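Local coordinates for protein origin of replication complex subunit 1B (Arabidopsis thaliana, PDB 5HH7) that reads the unmodified histone H3 tail through its BAH-PHD cassette and, as a subunit of the origin recognition complex, binds replication origins and regulates transcription, at residues K138-V143 and F180-M185; R120-K125 and I188-S193. One frame throughout, in Å; residues are numbered along the deposited sequence.

Contact 1: residues K138-V143 and F180-M185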
loop_
_atom_site.group_PDB
_atom_site.type_symbol
_atom_site.label_atom_id
_atom_site.label_comp_id
_atom_site.label_asym_id
_atom_site.label_seq_id
_atom_site.Cartn_x
_atom_site.Cartn_y
_atom_site.Cartn_z
ATOM N N LYS A 138 -13.019 8.790 10.674
ATOM C CA LYS A 138 -14.409 9.236 10.663
ATOM C C LYS A 138 -14.848 9.510 9.228
ATOM O O LYS A 138 -14.014 9.715 8.350
ATOM C CB LYS A 138 -14.576 10.516 11.488
ATOM C CG LYS A 138 -14.165 10.407 12.949
ATOM C CD LYS A 138 -15.132 9.549 13.742
ATOM C CE LYS A 138 -14.808 9.602 15.228
ATOM N NZ LYS A 138 -13.380 9.255 15.481
ATOM N N LEU A 139 -16.158 9.495 8.999
ATOM C CA LEU A 139 -16.742 9.952 7.742
ATOM C C LEU A 139 -17.906 10.870 8.069
ATOM O O LEU A 139 -18.694 10.576 8.968
ATOM C CB LEU A 139 -17.261 8.778 6.910
ATOM C CG LEU A 139 -16.284 7.712 6.419
ATOM C CD1 LEU A 139 -16.599 6.382 7.082
ATOM C CD2 LEU A 139 -16.340 7.589 4.900
ATOM N N TRP A 140 -18.027 11.978 7.348
ATOM C CA TRP A 140 -19.164 12.864 7.569
ATOM C C TRP A 140 -19.543 13.706 6.360
ATOM O O TRP A 140 -18.738 13.928 5.452
ATOM C CB TRP A 140 -18.929 13.773 8.781
ATOM C CG TRP A 140 -18.011 14.933 8.525
ATOM C CD1 TRP A 140 -18.361 16.179 8.083
ATOM C CD2 TRP A 140 -16.591 14.961 8.716
ATOM N NE1 TRP A 140 -17.245 16.975 7.980
ATOM C CE2 TRP A 140 -16.147 16.251 8.363
ATOM C CE3 TRP A 140 -15.653 14.017 9.146
ATOM C CZ2 TRP A 140 -14.804 16.623 8.429
ATOM C CZ3 TRP A 140 -14.320 14.388 9.214
ATOM C CH2 TRP A 140 -13.908 15.679 8.854
ATOM N N LYS A 141 -20.788 14.167 6.365
ATOM C CA LYS A 141 -21.255 15.132 5.391
ATOM C C LYS A 141 -21.261 16.502 6.053
ATOM O O LYS A 141 -21.834 16.680 7.127
ATOM C CB LYS A 141 -22.662 14.772 4.909
ATOM C CG LYS A 141 -23.209 15.706 3.843
ATOM C CD LYS A 141 -24.565 15.238 3.338
ATOM C CE LYS A 141 -25.589 15.193 4.459
ATOM N NZ LYS A 141 -26.935 14.785 3.962
ATOM N N GLU A 142 -20.603 17.462 5.414
ATOM C CA GLU A 142 -20.594 18.833 5.899
ATOM C C GLU A 142 -21.961 19.450 5.610
ATOM O O GLU A 142 -22.384 19.517 4.457
ATOM C CB GLU A 142 -19.480 19.622 5.204
ATOM C CG GLU A 142 -19.185 20.988 5.804
ATOM C CD GLU A 142 -18.363 20.912 7.080
ATOM O OE1 GLU A 142 -17.739 19.859 7.333
ATOM O OE2 GLU A 142 -18.332 21.914 7.826
ATOM N N VAL A 143 -22.656 19.885 6.657
ATOM C CA VAL A 143 -24.030 20.372 6.520
ATOM C C VAL A 143 -24.147 21.634 5.658
ATOM O O VAL A 143 -25.094 21.779 4.883
ATOM C CB VAL A 143 -24.696 20.589 7.906
ATOM C CG1 VAL A 143 -25.984 21.389 7.783
ATOM C CG2 VAL A 143 -24.960 19.248 8.579
ATOM N N PHE A 180 -3.486 13.211 12.347
ATOM C CA PHE A 180 -4.821 13.178 11.751
ATOM C C PHE A 180 -5.092 14.441 10.940
ATOM O O PHE A 180 -4.527 15.498 11.220
ATOM C CB PHE A 180 -5.900 13.062 12.828
ATOM C CG PHE A 180 -5.843 11.794 13.633
ATOM C CD1 PHE A 180 -4.936 11.655 14.673
ATOM C CD2 PHE A 180 -6.723 10.757 13.374
ATOM C CE1 PHE A 180 -4.895 10.497 15.423
ATOM C CE2 PHE A 180 -6.689 9.596 14.124
ATOM C CZ PHE A 180 -5.774 9.467 15.151
ATOM N N ALA A 181 -5.976 14.337 9.952
ATOM C CA ALA A 181 -6.367 15.498 9.160
ATOM C C ALA A 181 -7.752 15.332 8.545
ATOM O O ALA A 181 -8.176 14.216 8.234
ATOM C CB ALA A 181 -5.341 15.769 8.070
ATOM N N ASP A 182 -8.446 16.452 8.374
ATOM C CA ASP A 182 -9.706 16.469 7.645
ATOM C C ASP A 182 -9.414 16.522 6.154
ATOM O O ASP A 182 -8.721 17.420 5.678
ATOM C CB ASP A 182 -10.565 17.663 8.058
ATOM C CG ASP A 182 -10.994 17.598 9.513
ATOM O OD1 ASP A 182 -10.759 16.557 10.162
ATOM O OD2 ASP A 182 -11.580 18.587 10.002
ATOM N N ILE A 183 -9.951 15.550 5.426
ATOM C CA ILE A 183 -9.683 15.395 4.004
ATOM C C ILE A 183 -10.992 15.151 3.265
ATOM O O ILE A 183 -11.804 14.333 3.689
ATOM C CB ILE A 183 -8.746 14.192 3.759
ATOM C CG1 ILE A 183 -7.368 14.436 4.382
ATOM C CG2 ILE A 183 -8.613 13.901 2.272
ATOM C CD1 ILE A 183 -6.504 15.411 3.606
ATOM N N GLU A 184 -11.207 15.867 2.166
ATOM C CA GLU A 184 -12.396 15.648 1.351
ATOM C C GLU A 184 -12.346 14.253 0.737
ATOM O O GLU A 184 -11.285 13.802 0.303
ATOM C CB GLU A 184 -12.494 16.705 0.252
ATOM C CG GLU A 184 -12.761 18.108 0.766
ATOM C CD GLU A 184 -12.246 19.181 -0.174
ATOM O OE1 GLU A 184 -13.010 20.120 -0.484
ATOM O OE2 GLU A 184 -11.072 19.090 -0.594
ATOM N N MET A 185 -13.487 13.570 0.702
ATOM C CA MET A 185 -13.549 12.221 0.141
ATOM C C MET A 185 -13.168 12.210 -1.336
ATOM O O MET A 185 -12.753 11.183 -1.872
ATOM C CB MET A 185 -14.938 11.605 0.335
ATOM C CG MET A 185 -15.255 11.221 1.773
ATOM S SD MET A 185 -16.656 10.091 1.893
ATOM C CE MET A 185 -15.923 8.577 1.282
#
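W140 and L139 meet D182 and M185 in a buried side-chain contact of the curved BAH-domain β-sheet, joining strand 132-142 to strand 175-184 and to M185, just past its end. Strand 148-156 pairs antiparallel with both strands, so they touch by side chains alone. Alternation along strand 132-142 sends W140 to one side of the sheet and L139 to the other. The W140 indole, flat and long enough to span the gap, brings CH2, at the edge of its six-membered ring, to 3.5 Å from D182 OD1, which lies near the ring plane; ring and carboxylate planes are 75° apart. On the pyrrole side NE1 donates to E142 OE1 at 3.0 Å, the acceptor lying only 6° out of the ring plane; this satisfies the indole nitrogen and helps fix the ring's rotation. R13 forms a salt bridge with D182 OD2 and a cation-pi contact with W140, so one positive charge sits close to both and probably eases the carboxylate's place beside the ring. On the L139 side the contact is apolar: M185, bent at chi3 (73°), lays its thioether end across L139, beside V19. The flexible methionine chain lets M185 CE settle 3.8 Å from L139 CD2.

Contact 2: residues R120-K125 and I188-S193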
loop_
_atom_site.group_PDB
_atom_site.type_symbol
_atom_site.label_atom_id
_atom_site.label_comp_id
_atom_site.label_asym_id
_atom_site.label_seq_id
_atom_site.Cartn_x
_atom_site.Cartn_y
_atom_site.Cartn_z
ATOM N N ARG A 120 4.293 4.430 -13.175
ATOM C CA ARG A 120 4.439 3.869 -11.836
ATOM C C ARG A 120 3.089 3.481 -11.241
ATOM O O ARG A 120 2.093 4.179 -11.433
ATOM C CB ARG A 120 5.141 4.867 -10.914
ATOM C CG ARG A 120 6.533 5.272 -11.364
ATOM C CD ARG A 120 7.204 6.150 -10.320
ATOM N NE ARG A 120 6.505 7.419 -10.136
ATOM C CZ ARG A 120 6.566 8.152 -9.029
ATOM N NH1 ARG A 120 7.287 7.735 -7.996
ATOM N NH2 ARG A 120 5.901 9.297 -8.949
ATOM N N THR A 121 3.059 2.369 -10.511
ATOM C CA THR A 121 1.843 1.959 -9.821
ATOM C C THR A 121 1.601 2.862 -8.618
ATOM O O THR A 121 2.497 3.584 -8.179
ATOM C CB THR A 121 1.911 0.496 -9.344
ATOM O OG1 THR A 121 2.871 0.379 -8.288
ATOM C CG2 THR A 121 2.302 -0.427 -10.492
ATOM N N MET A 122 0.383 2.816 -8.090
ATOM C CA MET A 122 0.005 3.612 -6.931
ATOM C C MET A 122 0.830 3.208 -5.707
ATOM O O MET A 122 1.224 4.052 -4.897
ATOM C CB MET A 122 -1.490 3.430 -6.664
ATOM C CG MET A 122 -2.124 4.503 -5.812
ATOM S SD MET A 122 -3.888 4.659 -6.164
ATOM C CE MET A 122 -3.847 5.385 -7.803
ATOM N N ARG A 123 1.087 1.909 -5.578
ATOM C CA ARG A 123 1.932 1.391 -4.504
ATOM C C ARG A 123 3.360 1.919 -4.628
ATOM O O ARG A 123 3.987 2.292 -3.634
ATOM C CB ARG A 123 1.925 -0.140 -4.520
ATOM C CG ARG A 123 3.139 -0.787 -3.862
ATOM C CD ARG A 123 3.808 -1.737 -4.840
ATOM N NE ARG A 123 5.101 -1.255 -5.306
ATOM C CZ ARG A 123 5.658 -1.579 -6.469
ATOM N NH1 ARG A 123 5.043 -2.387 -7.327
ATOM N NH2 ARG A 123 6.838 -1.083 -6.781
ATOM N N GLU A 124 3.865 1.960 -5.854
ATOM C CA GLU A 124 5.196 2.495 -6.105
ATOM C C GLU A 124 5.273 3.970 -5.703
ATOM O O GLU A 124 6.250 4.406 -5.091
ATOM C CB GLU A 124 5.568 2.314 -7.579
ATOM C CG GLU A 124 7.013 2.636 -7.901
ATOM C CD GLU A 124 7.380 2.323 -9.344
ATOM O OE1 GLU A 124 6.575 1.669 -10.044
ATOM O OE2 GLU A 124 8.475 2.739 -9.775
ATOM N N LYS A 125 4.231 4.728 -6.031
ATOM C CA LYS A 125 4.178 6.142 -5.670
ATOM C C LYS A 125 4.137 6.324 -4.154
ATOM O O LYS A 125 4.783 7.224 -3.613
ATOM C CB LYS A 125 2.965 6.821 -6.307
ATOM C CG LYS A 125 2.992 6.891 -7.826
ATOM C CD LYS A 125 1.770 7.635 -8.344
ATOM C CE LYS A 125 1.564 7.406 -9.832
ATOM N NZ LYS A 125 0.317 8.051 -10.332
ATOM N N ILE A 188 -9.702 10.926 -2.040
ATOM C CA ILE A 188 -9.412 9.498 -1.957
ATOM C C ILE A 188 -9.237 8.926 -3.357
ATOM O O ILE A 188 -10.068 9.156 -4.230
ATOM C CB ILE A 188 -10.546 8.729 -1.256
ATOM C CG1 ILE A 188 -10.677 9.171 0.204
ATOM C CG2 ILE A 188 -10.308 7.222 -1.348
ATOM C CD1 ILE A 188 -11.910 8.610 0.896
ATOM N N LEU A 189 -8.152 8.187 -3.569
ATOM C CA LEU A 189 -7.916 7.543 -4.856
ATOM C C LEU A 189 -8.656 6.212 -4.921
ATOM O O LEU A 189 -9.601 6.059 -5.694
ATOM C CB LEU A 189 -6.417 7.346 -5.098
ATOM C CG LEU A 189 -5.635 8.639 -5.337
ATOM C CD1 LEU A 189 -4.138 8.369 -5.421
ATOM C CD2 LEU A 189 -6.134 9.329 -6.604
ATOM N N ARG A 190 -8.227 5.258 -4.102
ATOM C CA ARG A 190 -8.923 3.979 -3.976
ATOM C C ARG A 190 -8.417 3.235 -2.750
ATOM O O ARG A 190 -7.468 3.675 -2.100
ATOM C CB ARG A 190 -8.748 3.123 -5.235
ATOM C CG ARG A 190 -7.310 2.986 -5.713
ATOM C CD ARG A 190 -7.239 2.202 -7.025
ATOM N NE ARG A 190 -5.867 1.940 -7.452
ATOM C CZ ARG A 190 -5.117 0.949 -6.977
ATOM N NH1 ARG A 190 -5.605 0.130 -6.057
ATOM N NH2 ARG A 190 -3.878 0.780 -7.418
ATOM N N HIS A 191 -9.056 2.115 -2.431
ATOM C CA HIS A 191 -8.649 1.310 -1.284
ATOM C C HIS A 191 -7.276 0.677 -1.478
ATOM O O HIS A 191 -6.876 0.345 -2.594
ATOM C CB HIS A 191 -9.662 0.193 -1.015
ATOM C CG HIS A 191 -10.929 0.657 -0.369
ATOM N ND1 HIS A 191 -12.056 0.990 -1.091
ATOM C CD2 HIS A 191 -11.254 0.831 0.935
ATOM C CE1 HIS A 191 -13.016 1.354 -0.260
ATOM N NE2 HIS A 191 -12.556 1.265 0.976
ATOM N N CYS A 192 -6.554 0.519 -0.374
ATOM C CA CYS A 192 -5.443 -0.419 -0.321
ATOM C C CYS A 192 -5.750 -1.385 0.817
ATOM O O CYS A 192 -6.754 -1.226 1.511
ATOM C CB CYS A 192 -4.098 0.292 -0.123
ATOM S SG CYS A 192 -3.949 1.294 1.377
ATOM N N SER A 193 -4.910 -2.394 1.004
ATOM C CA SER A 193 -5.157 -3.363 2.064
ATOM C C SER A 193 -3.962 -3.470 3.003
ATOM O O SER A 193 -2.903 -3.968 2.624
ATOM C CB SER A 193 -5.504 -4.732 1.479
ATOM O OG SER A 193 -6.044 -5.579 2.479
HETATM O O HOH W 1 -0.709 -0.280 -6.960
#
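The thioether of M122, in the first turn of helix 122-127, lies against L189 and R190 of strand 188-195. Its sulfur is the hub, SD lying 3.8 Å from L189 CD1 and 3.6 Å from R190 NE. M122 and R190 run past one another in opposite directions, so the guanidinium end of R190 arrives beside the root of M122, where R190 NH2 is 3.6 Å from M122 CB. An unbranched, polarisable methionine suits this place, since it can pack against a leucine methyl and a guanidinium at once. Its CG stands anti to the backbone N (chi1 -161°), which carries the sulfur out toward the strand. R190 is extended from CG to NE and is held by salt bridges from NE to D47 and from NH1 to D209, which fix the group M122 packs on. A water bridges helix and strand, accepting from R123 N at 3.2 Å and, weakly, from R190 NH2. T121 is the N-cap: its OG1 accepts from E124 N at 3.1 Å, tying down the first turn that presents M122, and is also hydrogen-bonded to D208. D47 and D208 belong to histone H3-binding regions, so this packing probably links helix and strand to the peptide-binding surface. Strand 188-195 lies between strands 31-34 and 210-218 in the BAH sheet, and the helix packs beside it, with M122 and R123 touching Y33 and R123 also reaching F211.

Contacts 1 and 2 lie about 20 Å apart, centre to centre, within the BAH domain. Along the chain the order is 120-125, 138-143, 180-185, 188-193, so the pair of contact 1 falls between the partners of contact 2. Helix 122-127 leads into strand 132-142, and strand 175-184 is followed by strand 188-195. Both contacts reach the same curved sheet: contact 1 spans two of its strands across an intervening one, whereas contact 2 sets a short helix against a third. Contact 2 is much nearer the centre of the chain, and together they join residues 120-143 to 180-193 at two separate places, contact 2 being the one next to acids of the H3-binding regions.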